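Local coordinates for protein alpha-ketoglutarate-dependent non-heme iron oxygenase EasH (Aspergillus japonicus, PDB 5M0T) that probably uses iron(II), 2-oxoglutarate and oxygen to carry out an oxidative step in the biosynthesis of the ergot alkaloid cycloclavine, at residues R46-E51 with S78-F83. Sequence-based numbering, arbitrary orientation.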
loop_
_atom_site.group_PDB
_atom_site.type_symbol
_atom_site.label_atom_id
_atom_site.label_comp_id
_atom_site.label_asym_id
_atom_site.label_seq_id
_atom_site.Cartn_x
_atom_site.Cartn_y
_atom_site.Cartn_z
ATOM N N ARG A 46 10.065 18.841 -24.583
ATOM C CA ARG A 46 10.901 20.037 -24.405
ATOM C C ARG A 46 10.653 20.717 -23.057
ATOM O O ARG A 46 11.606 20.972 -22.308
ATOM C CB ARG A 46 10.682 21.052 -25.541
ATOM N N ARG A 47 9.384 20.984 -22.743
ATOM C CA ARG A 47 9.022 21.644 -21.482
ATOM C C ARG A 47 9.319 20.785 -20.252
ATOM O O ARG A 47 9.834 21.298 -19.261
ATOM C CB ARG A 47 7.551 22.109 -21.479
ATOM C CG ARG A 47 7.333 23.425 -22.211
ATOM C CD ARG A 47 5.904 23.920 -22.093
ATOM N NE ARG A 47 4.948 22.999 -22.720
ATOM C CZ ARG A 47 3.970 22.328 -22.100
ATOM N NH1 ARG A 47 3.747 22.448 -20.790
ATOM N NH2 ARG A 47 3.177 21.530 -22.813
ATOM N N PHE A 48 9.013 19.490 -20.316
ATOM C CA PHE A 48 9.342 18.574 -19.221
ATOM C C PHE A 48 10.855 18.528 -18.978
ATOM O O PHE A 48 11.299 18.684 -17.846
ATOM C CB PHE A 48 8.805 17.161 -19.492
ATOM C CG PHE A 48 8.974 16.215 -18.332
ATOM C CD1 PHE A 48 8.310 16.448 -17.136
ATOM C CD2 PHE A 48 9.797 15.096 -18.432
ATOM C CE1 PHE A 48 8.463 15.595 -16.063
ATOM C CE2 PHE A 48 9.947 14.232 -17.364
ATOM C CZ PHE A 48 9.279 14.479 -16.181
ATOM N N ASN A 49 11.633 18.346 -20.045
ATOM C CA ASN A 49 13.105 18.416 -19.954
ATOM C C ASN A 49 13.602 19.718 -19.324
ATOM O O ASN A 49 14.469 19.676 -18.453
ATOM C CB ASN A 49 13.766 18.203 -21.327
ATOM C CG ASN A 49 13.814 16.733 -21.733
ATOM O OD1 ASN A 49 13.888 15.841 -20.889
ATOM N ND2 ASN A 49 13.759 16.477 -23.035
ATOM N N GLY A 50 13.044 20.857 -19.746
ATOM C CA GLY A 50 13.366 22.157 -19.148
ATOM C C GLY A 50 13.191 22.182 -17.635
ATOM O O GLY A 50 14.083 22.634 -16.917
ATOM N N GLU A 51 12.049 21.676 -17.160
ATOM C CA GLU A 51 11.750 21.569 -15.719
ATOM C C GLU A 51 12.695 20.610 -14.971
ATOM O O GLU A 51 13.100 20.884 -13.841
ATOM C CB GLU A 51 10.286 21.120 -15.492
ATOM C CG GLU A 51 9.228 22.146 -15.899
ATOM C CD GLU A 51 7.828 21.856 -15.341
ATOM O OE1 GLU A 51 7.266 20.751 -15.577
ATOM O OE2 GLU A 51 7.279 22.755 -14.658
ATOM N N SER A 78 13.558 11.050 -8.782
ATOM C CA SER A 78 12.232 10.515 -8.519
ATOM C C SER A 78 11.406 11.526 -7.700
ATOM O O SER A 78 11.805 12.661 -7.567
ATOM C CB SER A 78 12.371 9.160 -7.840
ATOM O OG SER A 78 13.068 8.275 -8.695
ATOM N N SER A 79 10.247 11.129 -7.186
ATOM C CA SER A 79 9.310 12.071 -6.544
ATOM C C SER A 79 9.120 13.343 -7.414
ATOM O O SER A 79 9.323 14.484 -6.960
ATOM C CB SER A 79 9.792 12.399 -5.122
ATOM O OG SER A 79 9.982 11.210 -4.365
ATOM N N LEU A 80 8.754 13.101 -8.675
ATOM C CA LEU A 80 8.637 14.129 -9.716
ATOM C C LEU A 80 7.397 15.033 -9.604
ATOM O O LEU A 80 7.356 16.068 -10.259
ATOM C CB LEU A 80 8.654 13.495 -11.110
ATOM C CG LEU A 80 9.891 12.688 -11.518
ATOM C CD1 LEU A 80 9.692 12.015 -12.869
ATOM C CD2 LEU A 80 11.118 13.577 -11.554
ATOM N N PRO A 81 6.389 14.661 -8.792
ATOM C CA PRO A 81 5.406 15.692 -8.445
ATOM C C PRO A 81 6.008 16.921 -7.752
ATOM O O PRO A 81 5.470 18.033 -7.883
ATOM C CB PRO A 81 4.463 14.957 -7.499
ATOM C CG PRO A 81 4.479 13.560 -7.991
ATOM C CD PRO A 81 5.907 13.319 -8.410
ATOM N N LEU A 82 7.115 16.727 -7.038
ATOM C CA LEU A 82 7.782 17.823 -6.325
ATOM C C LEU A 82 8.525 18.781 -7.259
ATOM O O LEU A 82 8.727 19.937 -6.908
ATOM C CB LEU A 82 8.764 17.265 -5.278
ATOM C CG LEU A 82 8.602 17.848 -3.869
ATOM C CD1 LEU A 82 9.562 17.113 -2.943
ATOM C CD2 LEU A 82 8.809 19.364 -3.797
ATOM N N PHE A 83 8.906 18.308 -8.449
ATOM C CA PHE A 83 9.805 19.038 -9.353
ATOM C C PHE A 83 9.192 19.488 -10.688
ATOM O O PHE A 83 9.796 20.314 -11.372
ATOM C CB PHE A 83 11.050 18.195 -9.627
ATOM C CG PHE A 83 11.730 17.695 -8.375
ATOM C CD1 PHE A 83 12.443 18.565 -7.554
ATOM C CD2 PHE A 83 11.654 16.351 -8.003
ATOM C CE1 PHE A 83 13.071 18.121 -6.399
ATOM C CE2 PHE A 83 12.279 15.898 -6.839
ATOM C CZ PHE A 83 12.997 16.785 -6.044
#
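Phe48, on helix 42-52, meets Leu80 in the turn after strand 75-77. From CB, the Phe48 side chain leaves with CG anti to the backbone N (chi1 -173°), which carries the end of the ring to Leu80. Phe48 CE1 and CE2 are each 5.0 Å from Leu80 CD1. CZ, at the tip, comes closest, 4.1 Å from Leu80 CD1. The methyl sits at the ring edge, near its plane, and the two side chains cross at roughly a right angle. The turn itself is a type I beta turn from Ser79 to Leu82, with Leu82 N bonded to Ser79 O at 3.1 Å. Elsewhere, Phe48 stacks on Phe225 of strand 222-231, and both Phe48 and Leu80 touch Val119 of strand 112-122. The pair thus joins helix and turn against the main sheet of this cupin-type fold. Beside it, Glu51 O and Phe83 O lie 4.2 Å apart, two acceptors that cannot bond each other. The Glu51 carboxylate instead binds Ser84 OG and the backbone N of Lys85 and Leu86. The side-chain contact is therefore small and apolar, while the carboxylate probably gains electrostatically from the amino end of helix 85-91.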